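Local atomic coordinates of ankyrin repeat family protein (Enterococcus faecalis, PDB entry 3HRA), a protein that is of unknown function but is built from ankyrin repeats, a scaffold that in other proteins commonly serves for binding protein partners. Residues N50-E53 with I54-L58; G117-D120 with N121-L125; D159-K162 with L163-N167. All coordinates share one frame; numbering follows the deposited sequence.

How the contacts relate
All three contacts are one-turn side-chain packing within a helix: 52-60 for contact 1, 119-128 for contact 2 and 155-166 for contact 3. Contact 2 lies nearest the middle of the chain, about 9 Å from its centre, against about 16 and 17 Å for the outer two, which sit on opposite sides of the chain's centre, about 30 Å apart between their own centres. Contacts 2 and 3 pack directly on each other; contact 1 stands apart. Each pairs buried residues with charged ones at the surface. The lysine is joined to its acid only weakly, through a water, in contact 1, directly in contact 2, and at longer range in contact 3, which adds two apolar pairs.

Contact 1 of 3, residues N50-E53 with I54-L58; sequences NDIE and IAKAL
The carboxylate of Asp51 has the methyl CD1 of Ile54 standing obliquely to one side of its plane, with OD2 of Asp51 3.9 Å from that carbon. The two side chains run side by side in the same direction, while the charge of Asp51 is answered by a salt bridge from OD2 to Arg16. The second flat group, the carboxylate of Glu53, has the lysine chain to one side of its plane: CD of Lys56 comes within 4.0 Å of OE2 of Glu53. At its oxygens it meets a water, which donates to OE2 of Glu53 at 2.7 Å, and Lys22, which forms a salt bridge with OE1. The same water accepts a weak bond from NZ of Lys56, joining two opposite charges that do not touch.

Glu53 leaves the backbone with CG anti to N (chi1 -178°) and then bends at chi2, which sets it crossing the lysine at about a right angle. Lys56 itself is extended beyond CG. It lies alongside Ile52, with CE of Lys56 3.7 Å from CG2 of Ile52, and its CG rests 3.3 Å from O of Ile52. That carbonyl also accepts the backbone N of Lys56 at 2.9 Å.

Asn50, with positive phi, closes helix 42-49 in a Schellman motif. Asp51 then takes the N-cap position of helix 52-60 without making a capping bond. Such a tightly turned helix pair is what an ankyrin repeat contains, consistent with the repeat predicted at 38-70.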
ATOM      1  N   ASN A  50      -3.060  12.616   1.541  1.00  5.02           N
ATOM      2  CA  ASN A  50      -1.648  12.746   1.946  1.00  6.57           C
ATOM      3  C   ASN A  50      -1.412  13.907   2.916  1.00  7.70           C
ATOM      4  O   ASN A  50      -0.429  14.643   2.802  1.00  8.51           O
ATOM      5  CB  ASN A  50      -0.677  12.805   0.759  1.00  8.00           C
ATOM      6  CG  ASN A  50       0.745  12.424   1.156  1.00  7.37           C
ATOM      7  OD1 ASN A  50       0.960  11.660   2.096  1.00  9.66           O
ATOM      8  ND2 ASN A  50       1.728  12.960   0.429  1.00 15.90           N
ATOM      9  N   ASP A  51      -2.316  14.035   3.888  1.00  7.43           N
ATOM     10  CA  ASP A  51      -2.131  14.971   4.982  1.00  8.69           C
ATOM     11  C   ASP A  51      -1.329  14.267   6.073  1.00  6.62           C
ATOM     12  O   ASP A  51      -1.882  13.616   6.969  1.00  5.59           O
ATOM     13  CB  ASP A  51      -3.476  15.493   5.497  1.00  5.74           C
ATOM     14  CG  ASP A  51      -4.096  16.531   4.570  1.00 10.96           C
ATOM     15  OD1 ASP A  51      -3.383  17.148   3.739  1.00 14.30           O
ATOM     16  OD2 ASP A  51      -5.309  16.740   4.672  1.00 10.76           O
ATOM     17  N   ILE A  52      -0.013  14.408   5.973  1.00  7.89           N
ATOM     18  CA  ILE A  52       0.903  13.620   6.779  1.00  7.04           C
ATOM     19  C   ILE A  52       0.765  13.918   8.286  1.00  9.02           C
ATOM     20  O   ILE A  52       0.754  13.004   9.115  1.00  6.43           O
ATOM     21  CB  ILE A  52       2.355  13.847   6.298  1.00  8.89           C
ATOM     22  CG1 ILE A  52       2.512  13.329   4.862  1.00  8.74           C
ATOM     23  CG2 ILE A  52       3.329  13.160   7.205  1.00  7.91           C
ATOM     24  CD1 ILE A  52       3.855  13.706   4.181  1.00  9.10           C
ATOM     25  N   GLU A  53       0.677  15.189   8.644  1.00  9.18           N
ATOM     26  CA  GLU A  53       0.635  15.541  10.057  1.00  5.46           C
ATOM     27  C   GLU A  53      -0.678  15.082  10.697  1.00  8.18           C
ATOM     28  O   GLU A  53      -0.687  14.596  11.829  1.00  7.50           O
ATOM     29  CB  GLU A  53       0.859  17.046  10.253  1.00 11.85           C
ATOM     30  CG  GLU A  53       0.875  17.491  11.720  1.00 16.23           C
ATOM     31  CD  GLU A  53       2.005  16.860  12.539  1.00 19.56           C
ATOM     32  OE1 GLU A  53       2.010  17.059  13.778  1.00 22.56           O
ATOM     33  OE2 GLU A  53       2.891  16.180  11.952  1.00 24.00           O
ATOM     34  N   ILE A  54      -1.781  15.222   9.963  1.00  7.05           N
ATOM     35  CA  ILE A  54      -3.068  14.744  10.443  1.00  6.68           C
ATOM     36  C   ILE A  54      -2.996  13.232  10.652  1.00  5.40           C
ATOM     37  O   ILE A  54      -3.449  12.711  11.676  1.00  5.02           O
ATOM     38  CB  ILE A  54      -4.219  15.132   9.480  1.00  8.30           C
ATOM     39  CG1 ILE A  54      -4.491  16.640   9.582  1.00  7.45           C
ATOM     40  CG2 ILE A  54      -5.494  14.313   9.782  1.00  3.67           C
ATOM     41  CD1 ILE A  54      -5.523  17.159   8.591  1.00  7.39           C
ATOM     42  N   ALA A  55      -2.428  12.531   9.674  1.00  3.45           N
ATOM     43  CA  ALA A  55      -2.334  11.080   9.760  1.00  3.98           C
ATOM     44  C   ALA A  55      -1.500  10.664  10.971  1.00  3.44           C
ATOM     45  O   ALA A  55      -1.879   9.751  11.707  1.00  3.53           O
ATOM     46  CB  ALA A  55      -1.766  10.474   8.447  1.00  6.39           C
ATOM     47  N   LYS A  56      -0.361  11.319  11.178  1.00  6.89           N
ATOM     48  CA  LYS A  56       0.475  11.019  12.353  1.00  9.20           C
ATOM     49  C   LYS A  56      -0.299  11.270  13.656  1.00  9.27           C
ATOM     50  O   LYS A  56      -0.258  10.450  14.578  1.00  7.35           O
ATOM     51  CB  LYS A  56       1.775  11.831  12.324  1.00  6.29           C
ATOM     52  CG  LYS A  56       2.755  11.414  11.225  1.00  7.78           C
ATOM     53  CD  LYS A  56       3.964  12.364  11.190  1.00  7.46           C
ATOM     54  CE  LYS A  56       5.019  11.855  10.212  1.00 12.77           C
ATOM     55  NZ  LYS A  56       6.130  12.840  10.079  1.00 20.38           N
ATOM     56  N   ALA A  57      -1.011  12.395  13.721  1.00  6.28           N
ATOM     57  CA  ALA A  57      -1.800  12.729  14.917  1.00  8.03           C
ATOM     58  C   ALA A  57      -2.839  11.654  15.249  1.00  9.19           C
ATOM     59  O   ALA A  57      -3.050  11.313  16.422  1.00  8.04           O
ATOM     60  CB  ALA A  57      -2.482  14.089  14.763  1.00  7.17           C
ATOM     61  N   LEU A  58      -3.488  11.129  14.216  1.00  4.89           N
ATOM     62  CA  LEU A  58      -4.552  10.142  14.403  1.00  4.01           C
ATOM     63  C   LEU A  58      -3.960   8.804  14.826  1.00  7.87           C
ATOM     64  O   LEU A  58      -4.503   8.133  15.704  1.00  6.51           O
ATOM     65  CB  LEU A  58      -5.385  10.001  13.123  1.00  4.43           C
ATOM     66  CG  LEU A  58      -6.297  11.196  12.836  1.00  5.09           C
ATOM     67  CD1 LEU A  58      -6.802  11.199  11.401  1.00  5.67           C
ATOM     68  CD2 LEU A  58      -7.471  11.212  13.822  1.00  4.92           C
TER
HETATM   69  O   HOH W   1       4.538  15.741   9.896  1.00 30.70           O

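Contact 2 of 3, residues G117-D120 with N121-L125; sequences GHID and NVKLL
Asp120 and Lys123 reach out from the helix side by side and meet in a salt bridge, OD1 of Asp120 lying 3.6 Å from NZ of Lys123. The lysine is extended beyond CG, and its aliphatic part crosses Ile119 at a slant, bringing CE of Lys123 within 4.0 Å of CG1 of Ile119. That branch is where it is because CG1 of Ile119 stands anti to the backbone N (chi1 -170°), leaving CG2 in the tighter place between N and the carbonyl carbon. Closer to the axis, CG of Lys123 sits 3.3 Å from O of Ile119, the carbonyl that also takes the lysine's own N-H at 3.0 Å.

On another flank, the CB atoms of His118 and Asn121 lie 4.0 Å apart. O of His118 receives the N of Val122 in the carbonyl plane, at 3.1 Å, and CG2 of Val122 comes within 3.4 Å of the same oxygen.

The next shell fixes the polar ends. The buried amide of Asn121 is held at both its atoms: ND2 bonds to O of Gly80, with a weaker bond to O of Ala79, and OD1 bonds to the hydroxyl of Thr85. ND1 of His118 makes a weak bond to O of Ala81. His118 centres an inverse gamma turn at the N-cap, just after the Schellman motif at Gly117.

Helix 119-128 thus sits between helix 85-94, touched by Asn121 and Leu124, and helix 155-166, whose Leu163 meets both Val122 and Lys123. The preceding helix, 110-115, packs against Val122 and Leu125.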
ATOM      1  N   GLY A 117       4.608   1.626  -9.461  1.00  6.76           N
ATOM      2  CA  GLY A 117       5.929   2.228  -9.587  1.00 11.11           C
ATOM      3  C   GLY A 117       6.465   2.933  -8.357  1.00 11.53           C
ATOM      4  O   GLY A 117       7.406   3.719  -8.448  1.00 11.16           O
ATOM      5  N   HIS A 118       5.865   2.663  -7.201  1.00  9.50           N
ATOM      6  CA  HIS A 118       6.261   3.333  -5.967  1.00  8.00           C
ATOM      7  C   HIS A 118       7.424   2.620  -5.311  1.00 10.32           C
ATOM      8  O   HIS A 118       7.261   1.913  -4.321  1.00 10.19           O
ATOM      9  CB  HIS A 118       5.054   3.424  -5.033  1.00  9.35           C
ATOM     10  CG  HIS A 118       3.969   4.280  -5.590  1.00  9.54           C
ATOM     11  ND1 HIS A 118       2.669   3.842  -5.745  1.00 13.62           N
ATOM     12  CD2 HIS A 118       4.008   5.538  -6.088  1.00  9.55           C
ATOM     13  CE1 HIS A 118       1.948   4.809  -6.279  1.00  9.98           C
ATOM     14  NE2 HIS A 118       2.735   5.844  -6.508  1.00 15.09           N
ATOM     15  N   ILE A 119       8.604   2.799  -5.893  1.00 11.99           N
ATOM     16  CA  ILE A 119       9.763   2.002  -5.511  1.00 10.89           C
ATOM     17  C   ILE A 119      10.197   2.259  -4.061  1.00 11.88           C
ATOM     18  O   ILE A 119      10.655   1.346  -3.372  1.00 14.01           O
ATOM     19  CB  ILE A 119      10.929   2.189  -6.533  1.00  9.05           C
ATOM     20  CG1 ILE A 119      12.049   1.181  -6.272  1.00 17.14           C
ATOM     21  CG2 ILE A 119      11.449   3.621  -6.518  1.00 15.51           C
ATOM     22  CD1 ILE A 119      13.114   1.138  -7.373  1.00 14.16           C
ATOM     23  N   ASP A 120      10.043   3.490  -3.588  1.00 12.45           N
ATOM     24  CA  ASP A 120      10.370   3.775  -2.197  1.00 11.52           C
ATOM     25  C   ASP A 120       9.452   3.002  -1.245  1.00  8.64           C
ATOM     26  O   ASP A 120       9.908   2.487  -0.226  1.00 11.68           O
ATOM     27  CB  ASP A 120      10.328   5.280  -1.920  1.00 10.15           C
ATOM     28  CG  ASP A 120      11.481   6.022  -2.583  1.00 21.61           C
ATOM     29  OD1 ASP A 120      12.616   5.477  -2.587  1.00 28.47           O
ATOM     30  OD2 ASP A 120      11.250   7.142  -3.104  1.00 32.32           O
ATOM     31  N   ASN A 121       8.177   2.872  -1.601  1.00  7.96           N
ATOM     32  CA  ASN A 121       7.271   2.026  -0.819  1.00  7.06           C
ATOM     33  C   ASN A 121       7.659   0.549  -0.835  1.00  7.56           C
ATOM     34  O   ASN A 121       7.600  -0.134   0.197  1.00  7.17           O
ATOM     35  CB  ASN A 121       5.810   2.190  -1.276  1.00  4.68           C
ATOM     36  CG  ASN A 121       5.120   3.354  -0.590  1.00  8.30           C
ATOM     37  OD1 ASN A 121       5.776   4.231  -0.052  1.00 11.88           O
ATOM     38  ND2 ASN A 121       3.793   3.356  -0.600  1.00  9.66           N
ATOM     39  N   VAL A 122       8.060   0.059  -2.004  1.00  9.37           N
ATOM     40  CA  VAL A 122       8.532  -1.316  -2.115  1.00  7.87           C
ATOM     41  C   VAL A 122       9.701  -1.579  -1.163  1.00  7.43           C
ATOM     42  O   VAL A 122       9.713  -2.582  -0.449  1.00 11.67           O
ATOM     43  CB  VAL A 122       8.937  -1.646  -3.557  1.00 10.42           C
ATOM     44  CG1 VAL A 122       9.533  -3.042  -3.623  1.00 11.93           C
ATOM     45  CG2 VAL A 122       7.718  -1.496  -4.477  1.00 10.31           C
ATOM     46  N   LYS A 123      10.671  -0.672  -1.160  1.00 10.92           N
ATOM     47  CA  LYS A 123      11.863  -0.808  -0.321  1.00 10.58           C
ATOM     48  C   LYS A 123      11.471  -0.857   1.128  1.00 11.03           C
ATOM     49  O   LYS A 123      11.942  -1.710   1.881  1.00 17.16           O
ATOM     50  CB  LYS A 123      12.811   0.369  -0.534  1.00 16.20           C
ATOM     51  CG  LYS A 123      13.480   0.402  -1.881  1.00 22.83           C
ATOM     52  CD  LYS A 123      14.263   1.706  -2.072  1.00 23.25           C
ATOM     53  CE  LYS A 123      14.829   1.805  -3.498  1.00 26.97           C
ATOM     54  NZ  LYS A 123      15.019   3.220  -3.963  1.00 34.39           N
ATOM     55  N   LEU A 124      10.595   0.069   1.511  1.00 12.68           N
ATOM     56  CA  LEU A 124      10.095   0.148   2.873  1.00 11.53           C
ATOM     57  C   LEU A 124       9.441  -1.169   3.306  1.00 11.64           C
ATOM     58  O   LEU A 124       9.735  -1.701   4.386  1.00 16.86           O
ATOM     59  CB  LEU A 124       9.073   1.279   2.949  1.00 16.35           C
ATOM     60  CG  LEU A 124       9.214   2.372   3.993  1.00 18.87           C
ATOM     61  CD1 LEU A 124      10.644   2.840   4.103  1.00 24.78           C
ATOM     62  CD2 LEU A 124       8.279   3.524   3.608  1.00 17.52           C
ATOM     63  N   LEU A 125       8.558  -1.699   2.462  1.00  8.20           N
ATOM     64  CA  LEU A 125       7.846  -2.922   2.801  1.00  9.51           C
ATOM     65  C   LEU A 125       8.793  -4.128   2.843  1.00  8.54           C
ATOM     66  O   LEU A 125       8.653  -5.000   3.710  1.00 16.55           O
ATOM     67  CB  LEU A 125       6.687  -3.162   1.835  1.00 10.29           C
ATOM     68  CG  LEU A 125       5.569  -2.109   1.910  1.00  7.07           C
ATOM     69  CD1 LEU A 125       4.731  -2.158   0.641  1.00  9.73           C
ATOM     70  CD2 LEU A 125       4.690  -2.301   3.151  1.00  9.47           C
TER

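Contact 3 of 3, residues D159-K162 with L163-N167; sequences DIVK and LLMEN
Apolar contact comes first: Ile160 and Leu164 lie side by side and point the same way, with CG2 of Ile160 4.0 Å from CD1 of Leu164. One residue on, CG1 of Val161 meets CG of Met165 more loosely, at 4.3 Å. Bends at chi2 and chi3 turn the end of Met165 away, while CG of Met165 stays 3.2 Å from O of Val161.

The charged pair is Lys162 with Glu166, also alongside one another. Bent at chi2 (74°), the lysine reaches outward beside Glu166, and NZ of Lys162 stays 3.9 Å from OE2 of Glu166, a long salt bridge. The hydroxyl of Tyr200 is hydrogen-bonded to both atoms and completes the link.

Backbone bonds knit four successive residues, Leu163 to Glu166, onto the carbonyls of Asp159 to Lys162. Past the last of them, the side chain of Asn167 folds back: its ND2 donates to O of Leu163 at 2.8 Å, nearly straight at 169°, with the oxygen in its amide plane.

Helix 155-166 lies between two others: Asp159 faces Ile119 of helix 119-128, whereas Val161 touches Ile196 and Leu197 of helix 191-198. Ile160, Val161 and Met165 also pack on helix 143-149.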
ATOM      1  N   ASP A 159      14.122  -1.204 -12.520  1.00  8.81           N
ATOM      2  CA  ASP A 159      14.660  -1.039 -11.167  1.00  9.85           C
ATOM      3  C   ASP A 159      13.822  -1.788 -10.108  1.00  8.78           C
ATOM      4  O   ASP A 159      14.370  -2.349  -9.154  1.00 10.70           O
ATOM      5  CB  ASP A 159      14.761   0.449 -10.801  1.00  7.26           C
ATOM      6  CG  ASP A 159      15.928   1.171 -11.514  1.00 21.10           C
ATOM      7  OD1 ASP A 159      16.815   0.508 -12.097  1.00 22.32           O
ATOM      8  OD2 ASP A 159      15.956   2.419 -11.477  1.00 25.23           O
ATOM      9  N   ILE A 160      12.505  -1.785 -10.275  1.00  4.07           N
ATOM     10  CA  ILE A 160      11.626  -2.485  -9.338  1.00  7.98           C
ATOM     11  C   ILE A 160      11.831  -3.991  -9.460  1.00  7.91           C
ATOM     12  O   ILE A 160      11.926  -4.691  -8.448  1.00  6.60           O
ATOM     13  CB  ILE A 160      10.150  -2.089  -9.517  1.00  8.30           C
ATOM     14  CG1 ILE A 160       9.919  -0.667  -8.993  1.00 12.31           C
ATOM     15  CG2 ILE A 160       9.221  -3.073  -8.793  1.00  5.58           C
ATOM     16  CD1 ILE A 160       8.630  -0.019  -9.469  1.00 10.48           C
ATOM     17  N   VAL A 161      11.957  -4.482 -10.689  1.00  4.91           N
ATOM     18  CA  VAL A 161      12.275  -5.898 -10.898  1.00  7.22           C
ATOM     19  C   VAL A 161      13.599  -6.306 -10.212  1.00  6.19           C
ATOM     20  O   VAL A 161      13.671  -7.334  -9.544  1.00  7.63           O
ATOM     21  CB  VAL A 161      12.292  -6.258 -12.403  1.00  6.99           C
ATOM     22  CG1 VAL A 161      12.875  -7.660 -12.621  1.00  6.83           C
ATOM     23  CG2 VAL A 161      10.889  -6.158 -12.964  1.00  9.46           C
ATOM     24  N   LYS A 162      14.640  -5.498 -10.383  1.00  8.15           N
ATOM     25  CA  LYS A 162      15.934  -5.784  -9.767  1.00  8.40           C
ATOM     26  C   LYS A 162      15.848  -5.822  -8.238  1.00  7.50           C
ATOM     27  O   LYS A 162      16.386  -6.735  -7.608  1.00  8.83           O
ATOM     28  CB  LYS A 162      16.976  -4.747 -10.193  1.00 10.24           C
ATOM     29  CG  LYS A 162      18.348  -5.035  -9.640  1.00 12.82           C
ATOM     30  CD  LYS A 162      18.999  -6.216 -10.362  1.00 15.46           C
ATOM     31  CE  LYS A 162      20.471  -6.319  -9.980  1.00 17.76           C
ATOM     32  NZ  LYS A 162      21.134  -7.480 -10.637  1.00 16.98           N
ATOM     33  N   LEU A 163      15.191  -4.817  -7.665  1.00  6.11           N
ATOM     34  CA  LEU A 163      14.936  -4.726  -6.225  1.00  8.97           C
ATOM     35  C   LEU A 163      14.252  -6.000  -5.708  1.00  7.84           C
ATOM     36  O   LEU A 163      14.674  -6.568  -4.701  1.00 11.59           O
ATOM     37  CB  LEU A 163      14.039  -3.523  -5.934  1.00  9.78           C
ATOM     38  CG  LEU A 163      14.181  -2.700  -4.649  1.00 18.87           C
ATOM     39  CD1 LEU A 163      12.844  -2.065  -4.270  1.00 20.26           C
ATOM     40  CD2 LEU A 163      14.772  -3.486  -3.482  1.00 16.21           C
ATOM     41  N   LEU A 164      13.204  -6.450  -6.400  1.00  5.81           N
ATOM     42  CA  LEU A 164      12.477  -7.664  -5.996  1.00  9.16           C
ATOM     43  C   LEU A 164      13.358  -8.910  -6.067  1.00  9.71           C
ATOM     44  O   LEU A 164      13.352  -9.739  -5.153  1.00  7.65           O
ATOM     45  CB  LEU A 164      11.188  -7.866  -6.840  1.00  4.06           C
ATOM     46  CG  LEU A 164      10.072  -6.842  -6.584  1.00  5.45           C
ATOM     47  CD1 LEU A 164       8.987  -6.885  -7.660  1.00  6.22           C
ATOM     48  CD2 LEU A 164       9.481  -7.068  -5.194  1.00  7.47           C
ATOM     49  N   MET A 165      14.099  -9.062  -7.163  1.00  6.31           N
ATOM     50  CA  MET A 165      14.965 -10.228  -7.303  1.00  8.75           C
ATOM     51  C   MET A 165      16.079 -10.214  -6.270  1.00  8.67           C
ATOM     52  O   MET A 165      16.484 -11.256  -5.770  1.00 11.95           O
ATOM     53  CB  MET A 165      15.544 -10.321  -8.720  1.00  8.70           C
ATOM     54  CG  MET A 165      14.478 -10.468  -9.805  1.00  9.16           C
ATOM     55  SD  MET A 165      13.330 -11.828  -9.516  1.00 10.05           S
ATOM     56  CE  MET A 165      14.442 -13.230  -9.688  1.00 10.46           C
ATOM     57  N   GLU A 166      16.584  -9.029  -5.950  1.00  6.70           N
ATOM     58  CA  GLU A 166      17.662  -8.942  -4.977  1.00  8.46           C
ATOM     59  C   GLU A 166      17.159  -9.268  -3.575  1.00 13.10           C
ATOM     60  O   GLU A 166      17.948  -9.521  -2.665  1.00 18.69           O
ATOM     61  CB  GLU A 166      18.306  -7.568  -5.010  1.00  9.17           C
ATOM     62  CG  GLU A 166      19.299  -7.405  -6.140  1.00 13.25           C
ATOM     63  CD  GLU A 166      20.528  -8.293  -5.990  1.00 16.98           C
ATOM     64  OE1 GLU A 166      21.096  -8.349  -4.881  1.00 23.46           O
ATOM     65  OE2 GLU A 166      20.926  -8.926  -6.983  1.00 19.86           O
ATOM     66  N   ASN A 167      15.839  -9.267  -3.411  1.00  9.37           N
ATOM     67  CA  ASN A 167      15.243  -9.585  -2.132  1.00  8.45           C
ATOM     68  C   ASN A 167      14.605 -10.969  -2.128  1.00 10.96           C
ATOM     69  O   ASN A 167      13.809 -11.299  -1.240  1.00 17.78           O
ATOM     70  CB  ASN A 167      14.230  -8.516  -1.714  1.00  8.43           C
ATOM     71  CG  ASN A 167      14.898  -7.290  -1.114  1.00 15.47           C
ATOM     72  OD1 ASN A 167      15.033  -7.187   0.103  1.00 19.21           O
ATOM     73  ND2 ASN A 167      15.342  -6.362  -1.968  1.00 13.73           N
TER